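Local coordinates for putative iron-regulated protein A (Parabacteroides distasonis ATCC 8503, PDB 4ECG), which binds calcium ions and is probably a metalloendopeptidase of the imelysin-like M75 peptidase family, at residues Asn18-Ser23 against Asn323-Ser328. Residues are numbered along the deposited sequence; the frame is centred on the assembly and turned at random.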
ATOM      1  N   ASN A  18     -13.170  25.216  -8.101  1.00 72.28           N
ATOM      2  CA  ASN A  18     -14.004  26.434  -7.956  1.00 72.48           C
ATOM      3  C   ASN A  18     -14.146  26.698  -6.453  1.00 69.79           C
ATOM      4  O   ASN A  18     -15.156  26.367  -5.835  1.00 67.20           O
ATOM      5  CB  ASN A  18     -15.417  26.274  -8.564  1.00 73.01           C
ATOM      6  CG  ASN A  18     -15.397  25.987 -10.060  1.00 76.99           C
ATOM      7  OD1 ASN A  18     -15.351  26.902 -10.881  1.00 77.57           O
ATOM      8  ND2 ASN A  18     -15.454  24.699 -10.421  1.00 76.99           N
ATOM      9  N   LEU A  19     -13.090  27.248  -5.869  1.00 67.19           N
ATOM     10  CA  LEU A  19     -13.032  27.500  -4.453  1.00 63.52           C
ATOM     11  C   LEU A  19     -13.260  28.974  -4.178  1.00 65.44           C
ATOM     12  O   LEU A  19     -13.061  29.828  -5.073  1.00 66.28           O
ATOM     13  CB  LEU A  19     -11.674  27.077  -3.894  1.00 60.84           C
ATOM     14  CG  LEU A  19     -11.463  25.574  -3.790  1.00 58.90           C
ATOM     15  CD1 LEU A  19      -9.976  25.315  -3.831  1.00 59.31           C
ATOM     16  CD2 LEU A  19     -12.084  24.974  -2.533  1.00 57.58           C
ATOM     17  N   PRO A  20     -13.681  29.283  -2.932  1.00 67.63           N
ATOM     18  CA  PRO A  20     -13.678  30.693  -2.509  1.00 70.78           C
ATOM     19  C   PRO A  20     -12.244  31.099  -2.199  1.00 72.68           C
ATOM     20  O   PRO A  20     -11.349  30.229  -2.114  1.00 71.34           O
ATOM     21  CB  PRO A  20     -14.543  30.678  -1.236  1.00 69.98           C
ATOM     22  CG  PRO A  20     -14.389  29.279  -0.659  1.00 68.01           C
ATOM     23  CD  PRO A  20     -14.160  28.374  -1.855  1.00 65.94           C
ATOM     24  N   ALA A  21     -12.048  32.399  -2.021  1.00 74.11           N
ATOM     25  CA  ALA A  21     -10.761  32.988  -1.643  1.00 73.69           C
ATOM     26  C   ALA A  21     -10.151  32.337  -0.395  1.00 70.38           C
ATOM     27  O   ALA A  21     -10.896  31.989   0.540  1.00 70.35           O
ATOM     28  CB  ALA A  21     -10.965  34.479  -1.392  1.00 74.87           C
ATOM     29  N   ASP A  22      -8.824  32.143  -0.369  1.00 66.06           N
ATOM     30  CA  ASP A  22      -8.154  31.701   0.880  1.00 67.16           C
ATOM     31  C   ASP A  22      -8.430  32.687   2.037  1.00 67.86           C
ATOM     32  O   ASP A  22      -8.812  33.843   1.788  1.00 67.60           O
ATOM     33  CB  ASP A  22      -6.640  31.544   0.694  1.00 69.03           C
ATOM     34  CG  ASP A  22      -6.253  30.297  -0.129  1.00 73.44           C
ATOM     35  OD1 ASP A  22      -7.182  29.542  -0.536  1.00 69.74           O
ATOM     36  OD2 ASP A  22      -5.012  30.108  -0.377  1.00 68.23           O
ATOM     37  N   SER A  23      -8.225  32.255   3.291  1.00 66.18           N
ATOM     38  CA  SER A  23      -8.467  33.160   4.437  1.00 70.36           C
ATOM     39  C   SER A  23      -7.468  34.319   4.464  1.00 72.02           C
ATOM     40  O   SER A  23      -7.816  35.430   4.786  1.00 75.46           O
ATOM     41  CB  SER A  23      -8.424  32.418   5.776  1.00 70.18           C
ATOM     42  OG  SER A  23      -7.078  32.105   6.084  1.00 74.29           O
ATOM     43  N   ASN A 323      -7.955  27.624   4.010  1.00 65.88           N
ATOM     44  CA  ASN A 323      -9.262  27.711   3.331  1.00 62.50           C
ATOM     45  C   ASN A 323     -10.272  26.707   3.875  1.00 61.63           C
ATOM     46  O   ASN A 323     -10.248  25.553   3.461  1.00 60.03           O
ATOM     47  CB  ASN A 323      -9.035  27.494   1.847  1.00 58.83           C
ATOM     48  CG  ASN A 323     -10.257  27.769   1.028  1.00 60.32           C
ATOM     49  OD1 ASN A 323     -11.344  27.288   1.356  1.00 65.92           O
ATOM     50  ND2 ASN A 323     -10.104  28.549  -0.044  1.00 59.01           N
ATOM     51  N   PRO A 324     -11.161  27.122   4.815  1.00 64.98           N
ATOM     52  CA  PRO A 324     -12.127  26.134   5.415  1.00 64.15           C
ATOM     53  C   PRO A 324     -12.931  25.297   4.413  1.00 60.58           C
ATOM     54  O   PRO A 324     -13.213  24.134   4.697  1.00 65.73           O
ATOM     55  CB  PRO A 324     -13.052  27.003   6.249  1.00 66.48           C
ATOM     56  CG  PRO A 324     -12.250  28.217   6.588  1.00 69.45           C
ATOM     57  CD  PRO A 324     -11.295  28.445   5.433  1.00 67.82           C
ATOM     58  N   THR A 325     -13.262  25.866   3.255  1.00 59.69           N
ATOM     59  CA  THR A 325     -14.074  25.204   2.248  1.00 59.96           C
ATOM     60  C   THR A 325     -13.282  24.062   1.597  1.00 58.49           C
ATOM     61  O   THR A 325     -13.787  22.978   1.431  1.00 61.71           O
ATOM     62  CB  THR A 325     -14.591  26.208   1.185  1.00 64.44           C
ATOM     63  OG1 THR A 325     -15.280  27.273   1.843  1.00 69.75           O
ATOM     64  CG2 THR A 325     -15.558  25.562   0.203  1.00 65.57           C
ATOM     65  N   LEU A 326     -12.033  24.311   1.238  1.00 58.65           N
ATOM     66  CA  LEU A 326     -11.180  23.299   0.659  1.00 57.42           C
ATOM     67  C   LEU A 326     -11.019  22.162   1.657  1.00 56.38           C
ATOM     68  O   LEU A 326     -11.131  21.006   1.278  1.00 58.75           O
ATOM     69  CB  LEU A 326      -9.804  23.880   0.281  1.00 56.00           C
ATOM     70  CG  LEU A 326      -8.678  22.898  -0.010  1.00 53.32           C
ATOM     71  CD1 LEU A 326      -9.011  22.001  -1.182  1.00 51.29           C
ATOM     72  CD2 LEU A 326      -7.422  23.717  -0.293  1.00 58.58           C
ATOM     73  N   ASP A 327     -10.760  22.470   2.922  1.00 55.75           N
ATOM     74  CA  ASP A 327     -10.618  21.402   3.928  1.00 59.42           C
ATOM     75  C   ASP A 327     -11.918  20.582   4.060  1.00 60.21           C
ATOM     76  O   ASP A 327     -11.928  19.337   4.131  1.00 58.05           O
ATOM     77  CB  ASP A 327     -10.257  21.960   5.305  1.00 59.86           C
ATOM     78  CG  ASP A 327     -10.376  20.906   6.385  1.00 62.08           C
ATOM     79  OD1 ASP A 327      -9.614  19.933   6.305  1.00 68.54           O
ATOM     80  OD2 ASP A 327     -11.239  21.015   7.278  1.00 61.66           O
ATOM     81  N   SER A 328     -13.018  21.306   4.117  1.00 62.01           N
ATOM     82  CA  SER A 328     -14.304  20.683   4.267  1.00 61.85           C
ATOM     83  C   SER A 328     -14.560  19.807   3.047  1.00 58.49           C
ATOM     84  O   SER A 328     -15.050  18.699   3.196  1.00 55.65           O
ATOM     85  CB  SER A 328     -15.342  21.765   4.432  1.00 65.44           C
ATOM     86  OG  SER A 328     -16.582  21.175   4.586  1.00 73.74           O
TER
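Asn323 reaches from the start of helix 324-343 into the bend of 18-23, where its amide nitrogen ND2 is held twice. CG is anti to the backbone N (chi1 -171°), which brings the amide to the loop. ND2 gives one hydrogen bond to Pro20 O at 2.9 Å, meeting that carbonyl from above its plane, and another, nearly straight, to Asp22 OD1 at 3.1 Å. Both acceptors lie close to the amide plane. Asp22 OD1 accepts through its anti lone pair, with the carboxylate plane 89° from the amide plane; the same OD1 forms a salt bridge with Lys378. Asn323 OD1 turns to its own helix, accepting from Leu326 N at 3.1 Å and more weakly from Thr325 N. An alanine at Asn323 would probably leave Pro20 O and Asp22 OD1 without this donor and the first turn of the helix without its side-chain cap.

Packing is tight beside this amide: Leu19 CD2 lies 3.7 Å from Leu326 CA, with Val374 touching both leucines, and Pro20 CG rests 3.3 Å from Thr325 OG1. Toward solvent the contact thins at exposed Ala21, whose CB points away. The arrangement is a classic asparagine N-cap, here also tying the N-terminal loop to the junction between helices 315-322 and 324-343.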